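Apicoplast TIC22, putative (Plasmodium falciparum 3D7, PDB 4E6Z) probably acts as a chaperone in the import of proteins into the apicoplast, the relict plastid of the malaria parasite. Local coordinates at residues 79-84 and 100-105; 139-144 and 164-169. One frame throughout, in Å; residues are numbered along the deposited sequence.

Interaction 1: 79-84 and 100-105. With GOL (glycerol), chain B.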
loop_
_atom_site.group_PDB
_atom_site.type_symbol
_atom_site.label_atom_id
_atom_site.label_comp_id
_atom_site.label_asym_id
_atom_site.label_seq_id
_atom_site.Cartn_x
_atom_site.Cartn_y
_atom_site.Cartn_z
ATOM N N VAL A 79 1.286 -3.451 5.535
ATOM C CA VAL A 79 2.426 -3.615 4.639
ATOM C C VAL A 79 3.046 -4.986 4.903
ATOM O O VAL A 79 3.097 -5.446 6.048
ATOM C CB VAL A 79 3.484 -2.522 4.855
ATOM C CG1 VAL A 79 4.717 -2.783 3.978
ATOM C CG2 VAL A 79 2.892 -1.156 4.576
ATOM N N PHE A 80 3.516 -5.641 3.846
ATOM C CA PHE A 80 3.965 -7.021 3.963
ATOM C C PHE A 80 5.423 -7.219 3.582
ATOM O O PHE A 80 5.908 -6.650 2.608
ATOM C CB PHE A 80 3.063 -7.945 3.143
ATOM C CG PHE A 80 1.620 -7.869 3.535
ATOM C CD1 PHE A 80 1.098 -8.727 4.489
ATOM C CD2 PHE A 80 0.788 -6.914 2.969
ATOM C CE1 PHE A 80 -0.235 -8.645 4.861
ATOM C CE2 PHE A 80 -0.539 -6.827 3.337
ATOM C CZ PHE A 80 -1.054 -7.695 4.281
ATOM N N LEU A 81 6.115 -8.030 4.376
ATOM C CA LEU A 81 7.503 -8.373 4.104
ATOM C C LEU A 81 7.685 -9.880 4.139
ATOM O O LEU A 81 6.875 -10.605 4.715
ATOM C CB LEU A 81 8.436 -7.722 5.126
ATOM C CG LEU A 81 8.549 -6.199 5.191
ATOM C CD1 LEU A 81 7.457 -5.636 6.069
ATOM C CD2 LEU A 81 9.904 -5.798 5.739
ATOM N N ILE A 82 8.751 -10.355 3.514
ATOM C CA ILE A 82 9.107 -11.761 3.604
ATOM C C ILE A 82 10.236 -11.870 4.625
ATOM O O ILE A 82 11.208 -11.119 4.570
ATOM C CB ILE A 82 9.522 -12.345 2.237
ATOM C CG1 ILE A 82 8.314 -12.427 1.299
ATOM C CG2 ILE A 82 10.115 -13.735 2.408
ATOM C CD1 ILE A 82 7.735 -11.093 0.910
ATOM N N THR A 83 10.092 -12.777 5.580
ATOM C CA THR A 83 11.063 -12.876 6.660
ATOM C C THR A 83 11.388 -14.321 6.975
ATOM O O THR A 83 10.704 -15.234 6.508
ATOM C CB THR A 83 10.523 -12.230 7.955
ATOM O OG1 THR A 83 9.452 -13.027 8.480
ATOM C CG2 THR A 83 10.021 -10.814 7.692
ATOM N N ASN A 84 12.433 -14.523 7.776
ATOM C CA ASN A 84 12.666 -15.814 8.404
ATOM C C ASN A 84 11.708 -15.949 9.583
ATOM O O ASN A 84 10.871 -15.073 9.808
ATOM C CB ASN A 84 14.127 -15.965 8.855
ATOM C CG ASN A 84 14.546 -14.916 9.876
ATOM O OD1 ASN A 84 13.712 -14.314 10.550
ATOM N ND2 ASN A 84 15.849 -14.700 9.995
ATOM N N CYS A 100 15.683 -3.889 1.201
ATOM C CA CYS A 100 14.594 -4.745 1.650
ATOM C C CYS A 100 13.285 -4.325 0.981
ATOM O O CYS A 100 13.070 -3.147 0.707
ATOM C CB CYS A 100 14.470 -4.735 3.179
ATOM S SG CYS A 100 15.799 -5.650 4.030
ATOM N N TYR A 101 12.423 -5.299 0.718
ATOM C CA TYR A 101 11.187 -5.074 -0.021
ATOM C C TYR A 101 9.956 -5.063 0.877
ATOM O O TYR A 101 9.752 -5.965 1.685
ATOM C CB TYR A 101 11.031 -6.139 -1.107
ATOM C CG TYR A 101 12.077 -6.033 -2.189
ATOM C CD1 TYR A 101 11.907 -5.166 -3.258
ATOM C CD2 TYR A 101 13.243 -6.785 -2.135
ATOM C CE1 TYR A 101 12.865 -5.056 -4.249
ATOM C CE2 TYR A 101 14.208 -6.684 -3.122
ATOM C CZ TYR A 101 14.013 -5.814 -4.176
ATOM O OH TYR A 101 14.962 -5.705 -5.165
HETATM N N MSE A 102 9.138 -4.031 0.728
HETATM C CA MSE A 102 7.888 -3.929 1.464
HETATM C C MSE A 102 6.729 -3.833 0.478
HETATM O O MSE A 102 6.721 -2.965 -0.389
HETATM C CB MSE A 102 7.914 -2.697 2.357
HETATM C CG MSE A 102 9.122 -2.637 3.256
HETATM SE SE MSE A 102 9.125 -1.069 4.403
HETATM C CE MSE A 102 9.089 0.332 3.040
ATOM N N PHE A 103 5.764 -4.737 0.600
ATOM C CA PHE A 103 4.669 -4.816 -0.363
ATOM C C PHE A 103 3.360 -4.296 0.221
ATOM O O PHE A 103 3.004 -4.612 1.357
ATOM C CB PHE A 103 4.485 -6.257 -0.847
ATOM C CG PHE A 103 5.704 -6.835 -1.514
ATOM C CD1 PHE A 103 5.861 -6.755 -2.888
ATOM C CD2 PHE A 103 6.695 -7.459 -0.763
ATOM C CE1 PHE A 103 6.981 -7.282 -3.506
ATOM C CE2 PHE A 103 7.820 -7.993 -1.375
ATOM C CZ PHE A 103 7.963 -7.906 -2.751
ATOM N N LEU A 104 2.644 -3.493 -0.560
ATOM C CA LEU A 104 1.326 -3.022 -0.150
ATOM C C LEU A 104 0.277 -4.099 -0.400
ATOM O O LEU A 104 -0.791 -4.092 0.213
ATOM C CB LEU A 104 0.964 -1.723 -0.872
ATOM C CG LEU A 104 1.565 -0.464 -0.242
ATOM C CD1 LEU A 104 1.666 0.676 -1.247
ATOM C CD2 LEU A 104 0.757 -0.041 0.980
ATOM N N CYS A 105 0.596 -5.029 -1.298
ATOM C CA CYS A 105 -0.296 -6.145 -1.610
ATOM C C CYS A 105 0.349 -7.461 -1.203
ATOM O O CYS A 105 1.454 -7.774 -1.647
ATOM C CB CYS A 105 -0.647 -6.166 -3.101
ATOM S SG CYS A 105 -1.631 -7.594 -3.628
HETATM C C1 GOL B . 13.207 -7.760 2.198
HETATM O O1 GOL B . 13.838 -7.519 0.959
HETATM C C2 GOL B . 12.197 -8.875 2.014
HETATM O O2 GOL B . 12.643 -10.038 2.674
HETATM C C3 GOL B . 10.874 -8.420 2.600
HETATM O O3 GOL B . 9.864 -8.654 1.647
#
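Phe80 and Phe103 clasp each other's backbones at the one point where the two strands pair. Phe80 N donates to Phe103 O at 2.7 Å, and Phe103 N returns the bond to Phe80 O at 2.8 Å with an almost straight N-H...O angle of 173°. This reciprocal pair is an antiparallel, hydrogen-bonded bridge. Because the strand directions run at 141° to one another, they splay apart toward Thr83 and Cys100, and a glycerol, probably from the crystallisation liquor, bridges the diverging strands. Its O3 accepts from Ile82 N at 2.8 Å, and its O2 donates to Ile82 O, so both backbone polar groups of Ile82 are satisfied by the ligand; a weak bond joins Tyr101 N to O1.

Val79, Leu81 and Met102, a selenomethionine, pack on one side of the bridge. Val79 carries CG1 anti to its backbone N (chi1 176°), and this methyl lies 3.6 Å from Met102 CB. Leu81 runs beside Met102 and points the same way, with CG 4.1 Å from Met102 CG. Branched and flexible apolar chains suit this buried place, where Val79 and Leu81 also rest on Ile133. Elsewhere, Ile82 CD1 approaches Phe103 CE2 at 3.9 Å, and both side chains are covered by Ala109 of helix 106-119. Phe103 O lies at the edge of the Phe80 ring, near its plane, and the ring meets that of Tyr266 almost perpendicularly.

Strand 78-83 also pairs with strand 129-134, and strand 97-103 with 164-169. The single bridge therefore links two small sheets, whose strands meet at a steep angle, backed by helix 106-119 in a mixed alpha-beta fold of the Tic22 family.

Interaction 2: 139-144 and 164-169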
loop_
_atom_site.group_PDB
_atom_site.type_symbol
_atom_site.label_atom_id
_atom_site.label_comp_id
_atom_site.label_asym_id
_atom_site.label_seq_id
_atom_site.Cartn_x
_atom_site.Cartn_y
_atom_site.Cartn_z
ATOM N N TYR A 139 6.672 4.106 6.823
ATOM C CA TYR A 139 7.028 5.505 6.633
ATOM C C TYR A 139 8.172 5.884 7.568
ATOM O O TYR A 139 9.112 6.569 7.169
ATOM C CB TYR A 139 5.815 6.402 6.883
ATOM C CG TYR A 139 6.063 7.872 6.628
ATOM C CD1 TYR A 139 5.802 8.820 7.610
ATOM C CD2 TYR A 139 6.558 8.310 5.408
ATOM C CE1 TYR A 139 6.023 10.165 7.378
ATOM C CE2 TYR A 139 6.785 9.652 5.168
ATOM C CZ TYR A 139 6.516 10.575 6.155
ATOM O OH TYR A 139 6.742 11.911 5.917
ATOM N N GLU A 140 8.086 5.427 8.813
ATOM C CA GLU A 140 9.154 5.644 9.783
ATOM C C GLU A 140 10.474 5.074 9.274
ATOM O O GLU A 140 11.539 5.621 9.548
ATOM C CB GLU A 140 8.791 5.010 11.128
ATOM C CG GLU A 140 7.548 5.600 11.773
ATOM C CD GLU A 140 7.138 4.865 13.037
ATOM O OE1 GLU A 140 7.691 3.775 13.300
ATOM O OE2 GLU A 140 6.261 5.378 13.766
ATOM N N LEU A 141 10.395 3.980 8.523
ATOM C CA LEU A 141 11.584 3.333 7.979
ATOM C C LEU A 141 12.194 4.128 6.828
ATOM O O LEU A 141 13.373 4.475 6.863
ATOM C CB LEU A 141 11.261 1.906 7.528
ATOM C CG LEU A 141 11.022 0.893 8.652
ATOM C CD1 LEU A 141 10.624 -0.462 8.086
ATOM C CD2 LEU A 141 12.261 0.765 9.534
HETATM N N MSE A 142 11.388 4.410 5.812
HETATM C CA MSE A 142 11.852 5.164 4.651
HETATM C C MSE A 142 12.407 6.523 5.061
HETATM O O MSE A 142 13.367 7.015 4.470
HETATM C CB MSE A 142 10.709 5.352 3.653
HETATM C CG MSE A 142 10.027 4.060 3.253
HETATM SE SE MSE A 142 8.262 4.365 2.504
HETATM C CE MSE A 142 8.773 5.351 0.901
ATOM N N LYS A 143 11.790 7.121 6.076
ATOM C CA LYS A 143 12.181 8.438 6.566
ATOM C C LYS A 143 13.466 8.370 7.384
ATOM O O LYS A 143 14.404 9.134 7.155
ATOM C CB LYS A 143 11.060 9.032 7.418
ATOM C CG LYS A 143 11.378 10.391 8.016
ATOM C CD LYS A 143 10.407 10.729 9.135
ATOM C CE LYS A 143 8.968 10.570 8.677
ATOM N NZ LYS A 143 8.004 10.771 9.794
ATOM N N GLU A 144 13.493 7.453 8.346
ATOM C CA GLU A 144 14.667 7.238 9.185
ATOM C C GLU A 144 15.907 6.924 8.350
ATOM O O GLU A 144 17.038 7.104 8.806
ATOM C CB GLU A 144 14.391 6.111 10.182
ATOM C CG GLU A 144 15.601 5.273 10.545
ATOM C CD GLU A 144 15.286 3.791 10.551
ATOM O OE1 GLU A 144 15.353 3.166 9.471
ATOM O OE2 GLU A 144 14.967 3.252 11.633
ATOM N N ILE A 164 20.186 0.063 5.277
ATOM C CA ILE A 164 19.217 -0.647 4.455
ATOM C C ILE A 164 18.250 0.307 3.767
ATOM O O ILE A 164 17.651 1.169 4.408
ATOM C CB ILE A 164 18.404 -1.653 5.291
ATOM C CG1 ILE A 164 19.323 -2.727 5.876
ATOM C CG2 ILE A 164 17.299 -2.278 4.447
ATOM C CD1 ILE A 164 18.607 -3.726 6.761
ATOM N N TYR A 165 18.102 0.147 2.458
ATOM C CA TYR A 165 17.107 0.897 1.708
ATOM C C TYR A 165 15.781 0.139 1.676
ATOM O O TYR A 165 15.657 -0.893 1.016
ATOM C CB TYR A 165 17.596 1.189 0.287
ATOM C CG TYR A 165 16.562 1.871 -0.583
ATOM C CD1 TYR A 165 16.126 3.157 -0.297
ATOM C CD2 TYR A 165 16.023 1.228 -1.689
ATOM C CE1 TYR A 165 15.181 3.784 -1.086
ATOM C CE2 TYR A 165 15.077 1.848 -2.486
ATOM C CZ TYR A 165 14.659 3.125 -2.179
ATOM O OH TYR A 165 13.716 3.746 -2.969
ATOM N N TRP A 166 14.798 0.655 2.404
ATOM C CA TRP A 166 13.478 0.044 2.460
ATOM C C TRP A 166 12.633 0.480 1.268
ATOM O O TRP A 166 12.200 1.628 1.192
ATOM C CB TRP A 166 12.786 0.412 3.773
ATOM C CG TRP A 166 13.551 -0.044 4.974
ATOM C CD1 TRP A 166 14.460 0.679 5.699
ATOM C CD2 TRP A 166 13.485 -1.335 5.587
ATOM N NE1 TRP A 166 14.955 -0.084 6.729
ATOM C CE2 TRP A 166 14.375 -1.327 6.681
ATOM C CE3 TRP A 166 12.758 -2.500 5.318
ATOM C CZ2 TRP A 166 14.557 -2.434 7.504
ATOM C CZ3 TRP A 166 12.942 -3.601 6.135
ATOM C CH2 TRP A 166 13.832 -3.559 7.216
ATOM N N LYS A 167 12.409 -0.444 0.338
ATOM C CA LYS A 167 11.701 -0.144 -0.904
ATOM C C LYS A 167 10.232 -0.555 -0.839
ATOM O O LYS A 167 9.911 -1.733 -0.685
ATOM C CB LYS A 167 12.391 -0.837 -2.080
ATOM C CG LYS A 167 11.702 -0.657 -3.415
ATOM C CD LYS A 167 12.380 -1.492 -4.493
ATOM C CE LYS A 167 13.752 -0.941 -4.842
ATOM N NZ LYS A 167 13.663 0.401 -5.482
ATOM N N LEU A 168 9.345 0.427 -0.962
ATOM C CA LEU A 168 7.909 0.171 -0.927
ATOM C C LEU A 168 7.403 -0.201 -2.319
ATOM O O LEU A 168 7.665 0.507 -3.291
ATOM C CB LEU A 168 7.168 1.401 -0.395
ATOM C CG LEU A 168 5.649 1.320 -0.198
ATOM C CD1 LEU A 168 5.281 0.308 0.874
ATOM C CD2 LEU A 168 5.089 2.692 0.150
ATOM N N ILE A 169 6.680 -1.313 -2.410
ATOM C CA ILE A 169 6.134 -1.778 -3.682
ATOM C C ILE A 169 4.607 -1.699 -3.724
ATOM O O ILE A 169 3.924 -2.469 -3.047
ATOM C CB ILE A 169 6.530 -3.243 -3.953
ATOM C CG1 ILE A 169 8.025 -3.453 -3.708
ATOM C CG2 ILE A 169 6.136 -3.643 -5.371
ATOM C CD1 ILE A 169 8.907 -2.591 -4.577
#
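Leu141 lies against one face of the Trp166 indole, the central contact where helix 135-150 packs on edge strand 164-169 in a helix-on-sheet layer of the Tic22 fold. The methyl CD1 of Leu141 stands 4.0 Å from the centroid of the six-membered ring and only 14° off its normal, a CH-pi contact made over the middle of the face. CB of the same leucine covers the five-membered ring, reaching Trp166 CD1 at 3.9 Å, while CD2 lies near NE1. A branched leucine suits this position because its two methyls and CB can spread across both rings of a broad, flat partner.

Ile164, two residues earlier in the chain, puts CG2 3.8 Å above the opposite face of the indole, offset toward the rim. The ring is thus held between two aliphatic side chains, one from the helix and one from nearby in its own segment. Trp166 also packs on Pro89 and on Cys100 of the neighbouring strand.

Met142, a selenomethionine, extends the contact along the strand. Its CG comes 3.9 Å from Trp166 O, and its SE lies 4.3 Å from Leu168 CB; the unbranched, flexible side chain can reach across from the helix where the axes are 7.9 Å apart. Leu168, the buried member of the group, packs further on Tyr192 and Met243. Trp166 and Leu168 both direct CB to the helix, while Lys167 between them points away.

At the margin, the carboxylate of Glu144 approaches the indole obliquely, OE1 resting 4.3 Å from Trp166 NE1.

The two contacts share one sheet: strand 97-103 of interaction 1 lies parallel to strand 164-169 of interaction 2, and Met102 probably bonds to it through both backbone polar groups, N to Lys167 O at 2.8 Å and O to Ile169 N at 2.6 Å. Interaction 1 is buried and rests on reciprocal backbone bonds between strands, with apolar side chains packed around them. Interaction 2 lies nearer the surface and joins helix to strand chiefly through side chains, aliphatic groups over an indole, with no polar bond between the two segments. Cys100 CB, 3.5 Å from Trp166 CZ3, carries the packing from one contact into the other, whose centres are about 11 Å apart.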